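Local coordinates for protein ABC-type phosphate transport system, periplasmic component (Lactobacillus brevis, PDB 4ECF) that probably serves as the solute-binding component of the PstSACB ABC transporter, binding phosphate ions for import across the cytoplasmic membrane, at residues A[72-85]-A[202-216]. Residues are numbered along the deposited sequence; the frame is centred on the assembly and turned at random.
With EDO (1,2-ethanediol), chain F; EDO (1,2-ethanediol), chain L.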
loop_
_atom_site.group_PDB
_atom_site.type_symbol
_atom_site.label_atom_id
_atom_site.label_comp_id
_atom_site.label_asym_id
_atom_site.label_seq_id
_atom_site.Cartn_x
_atom_site.Cartn_y
_atom_site.Cartn_z
ATOM N N GLN A 72 -16.931 -3.894 -15.375
ATOM C CA GLN A 72 -17.386 -5.222 -15.018
ATOM C C GLN A 72 -17.018 -5.590 -13.553
ATOM O O GLN A 72 -17.427 -6.636 -13.042
ATOM C CB GLN A 72 -16.919 -6.277 -16.036
ATOM C CG GLN A 72 -15.430 -6.594 -16.063
ATOM C CD GLN A 72 -15.089 -7.860 -16.870
ATOM O OE1 GLN A 72 -14.455 -8.798 -16.356
ATOM N NE2 GLN A 72 -15.513 -7.889 -18.132
ATOM N N LEU A 73 -16.272 -4.711 -12.888
ATOM C CA LEU A 73 -15.896 -4.928 -11.512
ATOM C C LEU A 73 -16.738 -4.056 -10.624
ATOM O O LEU A 73 -17.264 -3.026 -11.056
ATOM C CB LEU A 73 -14.415 -4.627 -11.301
ATOM C CG LEU A 73 -13.439 -5.398 -12.193
ATOM C CD1 LEU A 73 -11.975 -4.997 -11.934
ATOM C CD2 LEU A 73 -13.650 -6.885 -12.010
ATOM N N VAL A 74 -16.871 -4.489 -9.370
ATOM C CA VAL A 74 -17.565 -3.724 -8.336
ATOM C C VAL A 74 -16.578 -3.392 -7.206
ATOM O O VAL A 74 -16.002 -4.279 -6.586
ATOM C CB VAL A 74 -18.782 -4.449 -7.758
ATOM C CG1 VAL A 74 -19.463 -3.616 -6.681
ATOM C CG2 VAL A 74 -19.778 -4.766 -8.890
ATOM N N ASP A 75 -16.408 -2.100 -6.971
ATOM C CA ASP A 75 -15.526 -1.557 -5.956
ATOM C C ASP A 75 -16.107 -1.690 -4.552
ATOM O O ASP A 75 -17.329 -1.575 -4.353
ATOM C CB ASP A 75 -15.242 -0.070 -6.295
ATOM C CG ASP A 75 -14.069 0.502 -5.518
ATOM O OD1 ASP A 75 -13.303 -0.297 -4.948
ATOM O OD2 ASP A 75 -13.922 1.747 -5.492
ATOM N N HIS A 76 -15.234 -1.919 -3.587
ATOM C CA HIS A 76 -15.588 -1.839 -2.160
ATOM C C HIS A 76 -14.398 -1.290 -1.448
ATOM O O HIS A 76 -13.346 -1.928 -1.406
ATOM C CB HIS A 76 -15.940 -3.194 -1.553
ATOM C CG HIS A 76 -16.964 -3.989 -2.340
ATOM N ND1 HIS A 76 -16.637 -4.757 -3.414
ATOM C CD2 HIS A 76 -18.327 -4.089 -2.173
ATOM C CE1 HIS A 76 -17.754 -5.338 -3.898
ATOM N NE2 HIS A 76 -18.798 -4.933 -3.135
ATOM N N ARG A 77 -14.479 -0.052 -1.011
ATOM C CA ARG A 77 -13.364 0.546 -0.267
ATOM C C ARG A 77 -13.456 0.206 1.209
ATOM O O ARG A 77 -14.562 0.231 1.779
ATOM C CB ARG A 77 -13.260 2.049 -0.522
ATOM C CG ARG A 77 -12.573 2.382 -1.831
ATOM C CD ARG A 77 -12.420 3.874 -2.042
ATOM N NE ARG A 77 -13.662 4.513 -2.497
ATOM C CZ ARG A 77 -13.758 5.813 -2.714
ATOM N NH1 ARG A 77 -12.724 6.606 -2.455
ATOM N NH2 ARG A 77 -14.883 6.326 -3.170
ATOM N N VAL A 78 -12.320 -0.119 1.837
ATOM C CA VAL A 78 -12.308 -0.660 3.193
ATOM C C VAL A 78 -11.362 0.049 4.139
ATOM O O VAL A 78 -11.427 -0.145 5.339
ATOM C CB VAL A 78 -12.006 -2.176 3.150
ATOM C CG1 VAL A 78 -13.031 -2.916 2.287
ATOM C CG2 VAL A 78 -10.574 -2.500 2.696
ATOM N N ALA A 79 -10.481 0.888 3.600
ATOM C CA ALA A 79 -9.421 1.475 4.428
ATOM C C ALA A 79 -8.658 2.479 3.574
ATOM O O ALA A 79 -8.833 2.527 2.347
ATOM C CB ALA A 79 -8.472 0.386 4.922
ATOM N N VAL A 80 -7.866 3.302 4.252
ATOM C CA VAL A 80 -6.803 4.103 3.621
ATOM C C VAL A 80 -5.490 3.553 4.184
ATOM O O VAL A 80 -5.384 3.196 5.377
ATOM C CB VAL A 80 -6.967 5.606 3.911
ATOM C CG1 VAL A 80 -5.669 6.370 3.613
ATOM C CG2 VAL A 80 -8.199 6.133 3.162
ATOM N N VAL A 81 -4.486 3.431 3.335
ATOM C CA VAL A 81 -3.119 3.028 3.733
ATOM C C VAL A 81 -2.131 4.154 3.411
ATOM O O VAL A 81 -2.146 4.713 2.304
ATOM C CB VAL A 81 -2.722 1.697 3.061
ATOM C CG1 VAL A 81 -2.538 1.876 1.540
ATOM C CG2 VAL A 81 -1.519 1.076 3.753
ATOM N N GLY A 82 -1.293 4.489 4.389
ATOM C CA GLY A 82 -0.171 5.380 4.190
ATOM C C GLY A 82 1.020 4.626 3.635
ATOM O O GLY A 82 1.195 3.418 3.901
ATOM N N ILE A 83 1.789 5.320 2.816
ATOM C CA ILE A 83 3.048 4.800 2.241
ATOM C C ILE A 83 4.181 5.734 2.645
ATOM O O ILE A 83 4.064 6.984 2.554
ATOM C CB ILE A 83 2.943 4.690 0.716
ATOM C CG1 ILE A 83 1.883 3.649 0.344
ATOM C CG2 ILE A 83 4.329 4.381 0.062
ATOM C CD1 ILE A 83 1.327 3.875 -1.041
ATOM N N THR A 84 5.287 5.130 3.057
ATOM C CA THR A 84 6.447 5.893 3.520
ATOM C C THR A 84 7.752 5.389 2.888
ATOM O O THR A 84 7.928 4.192 2.682
ATOM C CB THR A 84 6.596 5.875 5.034
ATOM O OG1 THR A 84 7.698 6.717 5.425
ATOM C CG2 THR A 84 6.833 4.494 5.592
ATOM N N PRO A 85 8.637 6.320 2.535
ATOM C CA PRO A 85 10.014 5.873 2.253
ATOM C C PRO A 85 10.609 5.240 3.496
ATOM O O PRO A 85 10.270 5.604 4.642
ATOM C CB PRO A 85 10.765 7.159 1.922
ATOM C CG PRO A 85 9.787 8.264 1.920
ATOM C CD PRO A 85 8.539 7.789 2.587
ATOM N N TRP A 202 0.523 14.637 5.023
ATOM C CA TRP A 202 1.286 13.556 4.408
ATOM C C TRP A 202 0.479 13.098 3.189
ATOM O O TRP A 202 -0.669 12.666 3.340
ATOM C CB TRP A 202 1.418 12.377 5.401
ATOM C CG TRP A 202 2.278 11.294 4.800
ATOM C CD1 TRP A 202 1.856 10.203 4.025
ATOM C CD2 TRP A 202 3.724 11.212 4.815
ATOM N NE1 TRP A 202 2.944 9.473 3.600
ATOM C CE2 TRP A 202 4.085 10.013 4.086
ATOM C CE3 TRP A 202 4.732 11.945 5.429
ATOM C CZ2 TRP A 202 5.418 9.642 3.880
ATOM C CZ3 TRP A 202 6.048 11.538 5.243
ATOM C CH2 TRP A 202 6.375 10.398 4.504
ATOM N N ARG A 203 1.014 13.298 1.992
ATOM C CA ARG A 203 0.251 13.125 0.748
ATOM C C ARG A 203 0.307 11.717 0.183
ATOM O O ARG A 203 -0.456 11.380 -0.754
ATOM C CB ARG A 203 0.780 14.086 -0.317
ATOM C CG ARG A 203 0.483 15.556 -0.002
ATOM C CD ARG A 203 1.000 16.491 -1.094
ATOM N NE ARG A 203 0.332 16.291 -2.399
ATOM C CZ ARG A 203 0.882 15.752 -3.496
ATOM N NH1 ARG A 203 2.142 15.317 -3.505
ATOM N NH2 ARG A 203 0.159 15.652 -4.603
ATOM N N ILE A 204 1.238 10.915 0.656
ATOM C CA ILE A 204 1.458 9.575 0.040
ATOM C C ILE A 204 0.598 8.517 0.761
ATOM O O ILE A 204 0.987 7.982 1.795
ATOM C CB ILE A 204 2.953 9.147 0.024
ATOM C CG1 ILE A 204 3.912 10.328 -0.189
ATOM C CG2 ILE A 204 3.116 8.059 -1.031
ATOM C CD1 ILE A 204 5.367 9.883 -0.154
ATOM N N TRP A 205 -0.573 8.221 0.171
ATOM C CA TRP A 205 -1.562 7.334 0.752
ATOM C C TRP A 205 -2.487 6.959 -0.366
ATOM O O TRP A 205 -2.577 7.665 -1.405
ATOM C CB TRP A 205 -2.320 7.948 1.929
ATOM C CG TRP A 205 -3.045 9.231 1.630
ATOM C CD1 TRP A 205 -2.629 10.520 1.902
ATOM C CD2 TRP A 205 -4.391 9.346 1.119
ATOM N NE1 TRP A 205 -3.590 11.426 1.538
ATOM C CE2 TRP A 205 -4.683 10.781 1.048
ATOM C CE3 TRP A 205 -5.345 8.431 0.655
ATOM C CZ2 TRP A 205 -5.898 11.256 0.591
ATOM C CZ3 TRP A 205 -6.577 8.940 0.205
ATOM C CH2 TRP A 205 -6.829 10.326 0.169
ATOM N N SER A 206 -3.195 5.858 -0.195
ATOM C CA SER A 206 -4.255 5.505 -1.150
ATOM C C SER A 206 -5.423 4.826 -0.448
ATOM O O SER A 206 -5.293 4.385 0.687
ATOM C CB SER A 206 -3.746 4.607 -2.278
ATOM O OG SER A 206 -3.513 3.282 -1.822
ATOM N N TYR A 207 -6.527 4.688 -1.177
ATOM C CA TYR A 207 -7.654 3.904 -0.711
ATOM C C TYR A 207 -7.335 2.429 -0.981
ATOM O O TYR A 207 -6.642 2.099 -1.941
ATOM C CB TYR A 207 -8.967 4.294 -1.420
ATOM C CG TYR A 207 -9.382 5.736 -1.168
ATOM C CD1 TYR A 207 -9.969 6.128 0.036
ATOM C CD2 TYR A 207 -9.179 6.703 -2.148
ATOM C CE1 TYR A 207 -10.339 7.468 0.257
ATOM C CE2 TYR A 207 -9.537 8.036 -1.928
ATOM C CZ TYR A 207 -10.152 8.393 -0.718
ATOM O OH TYR A 207 -10.520 9.732 -0.487
ATOM N N GLU A 208 -7.792 1.587 -0.070
ATOM C CA GLU A 208 -7.708 0.117 -0.185
ATOM C C GLU A 208 -9.028 -0.437 -0.655
ATOM O O GLU A 208 -10.100 -0.109 -0.090
ATOM C CB GLU A 208 -7.356 -0.501 1.156
ATOM C CG GLU A 208 -5.985 -0.098 1.690
ATOM C CD GLU A 208 -4.825 -0.721 0.948
ATOM O OE1 GLU A 208 -4.757 -0.577 -0.306
ATOM O OE2 GLU A 208 -3.998 -1.338 1.646
ATOM N N HIS A 209 -8.965 -1.312 -1.674
ATOM C CA HIS A 209 -10.150 -1.801 -2.393
ATOM C C HIS A 209 -10.238 -3.314 -2.365
ATOM O O HIS A 209 -9.204 -4.004 -2.563
ATOM C CB HIS A 209 -10.070 -1.412 -3.854
ATOM C CG HIS A 209 -9.916 0.049 -4.119
ATOM N ND1 HIS A 209 -10.914 0.812 -4.617
ATOM C CD2 HIS A 209 -8.786 0.832 -4.092
ATOM C CE1 HIS A 209 -10.439 2.073 -4.857
ATOM N NE2 HIS A 209 -9.131 2.084 -4.508
ATOM N N LEU A 210 -11.444 -3.833 -2.154
ATOM C CA LEU A 210 -11.736 -5.279 -2.325
ATOM C C LEU A 210 -12.663 -5.376 -3.534
ATOM O O LEU A 210 -13.846 -5.126 -3.404
ATOM C CB LEU A 210 -12.380 -5.879 -1.085
ATOM C CG LEU A 210 -11.567 -5.813 0.222
ATOM C CD1 LEU A 210 -12.312 -6.488 1.355
ATOM C CD2 LEU A 210 -10.192 -6.429 0.052
ATOM N N TYR A 211 -12.128 -5.543 -4.722
ATOM C CA TYR A 211 -12.919 -5.671 -5.920
ATOM C C TYR A 211 -13.502 -7.047 -6.098
ATOM O O TYR A 211 -12.812 -8.062 -5.862
ATOM C CB TYR A 211 -12.028 -5.358 -7.145
ATOM C CG TYR A 211 -11.947 -3.871 -7.467
ATOM C CD1 TYR A 211 -13.008 -3.216 -8.117
ATOM C CD2 TYR A 211 -10.856 -3.103 -7.060
ATOM C CE1 TYR A 211 -12.927 -1.858 -8.414
ATOM C CE2 TYR A 211 -10.772 -1.729 -7.358
ATOM C CZ TYR A 211 -11.801 -1.104 -7.997
ATOM O OH TYR A 211 -11.722 0.258 -8.301
ATOM N N THR A 212 -14.734 -7.058 -6.617
ATOM C CA THR A 212 -15.419 -8.285 -7.061
ATOM C C THR A 212 -15.840 -8.185 -8.529
ATOM O O THR A 212 -15.898 -7.103 -9.105
ATOM C CB THR A 212 -16.622 -8.612 -6.162
ATOM O OG1 THR A 212 -17.593 -7.569 -6.271
ATOM C CG2 THR A 212 -16.154 -8.824 -4.654
ATOM N N LYS A 213 -16.025 -9.351 -9.146
ATOM C CA LYS A 213 -16.562 -9.440 -10.519
ATOM C C LYS A 213 -18.045 -9.607 -10.411
ATOM O O LYS A 213 -18.546 -10.672 -10.022
ATOM C CB LYS A 213 -15.944 -10.608 -11.278
ATOM C CG LYS A 213 -16.239 -10.552 -12.799
ATOM C CD LYS A 213 -15.380 -11.537 -13.569
ATOM C CE LYS A 213 -15.814 -11.532 -15.033
ATOM N NZ LYS A 213 -14.742 -11.975 -15.955
ATOM N N GLY A 214 -18.745 -8.519 -10.688
ATOM C CA GLY A 214 -20.180 -8.414 -10.422
ATOM C C GLY A 214 -20.431 -8.174 -8.970
ATOM O O GLY A 214 -19.493 -8.109 -8.156
ATOM N N HIS A 215 -21.713 -8.010 -8.613
ATOM C CA HIS A 215 -22.063 -7.859 -7.230
ATOM C C HIS A 215 -21.894 -9.202 -6.558
ATOM O O HIS A 215 -22.324 -10.245 -7.074
ATOM C CB HIS A 215 -23.484 -7.277 -7.057
ATOM C CG HIS A 215 -23.691 -5.957 -7.805
ATOM N ND1 HIS A 215 -23.366 -4.751 -7.279
ATOM C CD2 HIS A 215 -24.087 -5.711 -9.118
ATOM C CE1 HIS A 215 -23.604 -3.779 -8.180
ATOM N NE2 HIS A 215 -24.027 -4.349 -9.315
ATOM N N PRO A 216 -21.244 -9.219 -5.406
ATOM C CA PRO A 216 -20.935 -10.519 -4.786
ATOM C C PRO A 216 -22.097 -11.163 -4.023
ATOM O O PRO A 216 -23.050 -10.484 -3.647
ATOM C CB PRO A 216 -19.837 -10.155 -3.776
ATOM C CG PRO A 216 -20.174 -8.779 -3.399
ATOM C CD PRO A 216 -20.618 -8.101 -4.670
HETATM C C1 EDO F . 5.105 15.328 3.065
HETATM O O1 EDO F . 5.291 16.505 2.247
HETATM C C2 EDO F . 4.834 14.060 2.262
HETATM O O2 EDO F . 3.675 14.163 1.438
HETATM C C1 EDO L . 5.208 15.269 -4.628
HETATM O O1 EDO L . 4.426 14.415 -5.505
HETATM C C2 EDO L . 4.634 16.691 -4.572
HETATM O O2 EDO L . 5.448 17.654 -5.268
#
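Antiparallel backbone pairing joins 72-85 to 202-216: paired amide-carbonyl bonds link Val74 with Thr212 and Val81 with Ser206. Between them, Val78 N reaches Glu208 O while Glu208 N turns to Ala79 O, two successive residues sharing one partner, as in a beta bulge. Side chains reinforce the ladder. His76 ND1 gives its hydrogen to Leu210 O (2.8 Å), nearly in line with that carbonyl. Asp75, its CG anti to the backbone N (chi1 -165°), lays its carboxylate over one face of the Tyr211 ring, the planes 12° apart, and OD1 accepts a nearly straight bond on its syn side from His209 ND1 (2.7 Å). Arg77 bends at chi3 to set NH1 above the centre of the Tyr207 ring, guanidinium edge down, a cation-pi contact with CZ 4.5 Å from the centroid; Trp205 CZ3 lies over the opposite face. Val80 wedges CG1 against Trp205 CE3 (3.6 Å) and CG2 against Tyr207 CD1. At the far end Trp202 NE1 donates to Ile83 O (2.9 Å), and the ring's CZ2 edge abuts Pro85 CD. Replacing Trp202 with an alanine would probably cost Ile83 O this donor and open a gap beside Pro85. In the mixed sheet, strand 205-213 lies between 73-87 and 55-58; helix 218-228 packs on His76 and Thr212, helix 132-140 on Ile83 and Ser206.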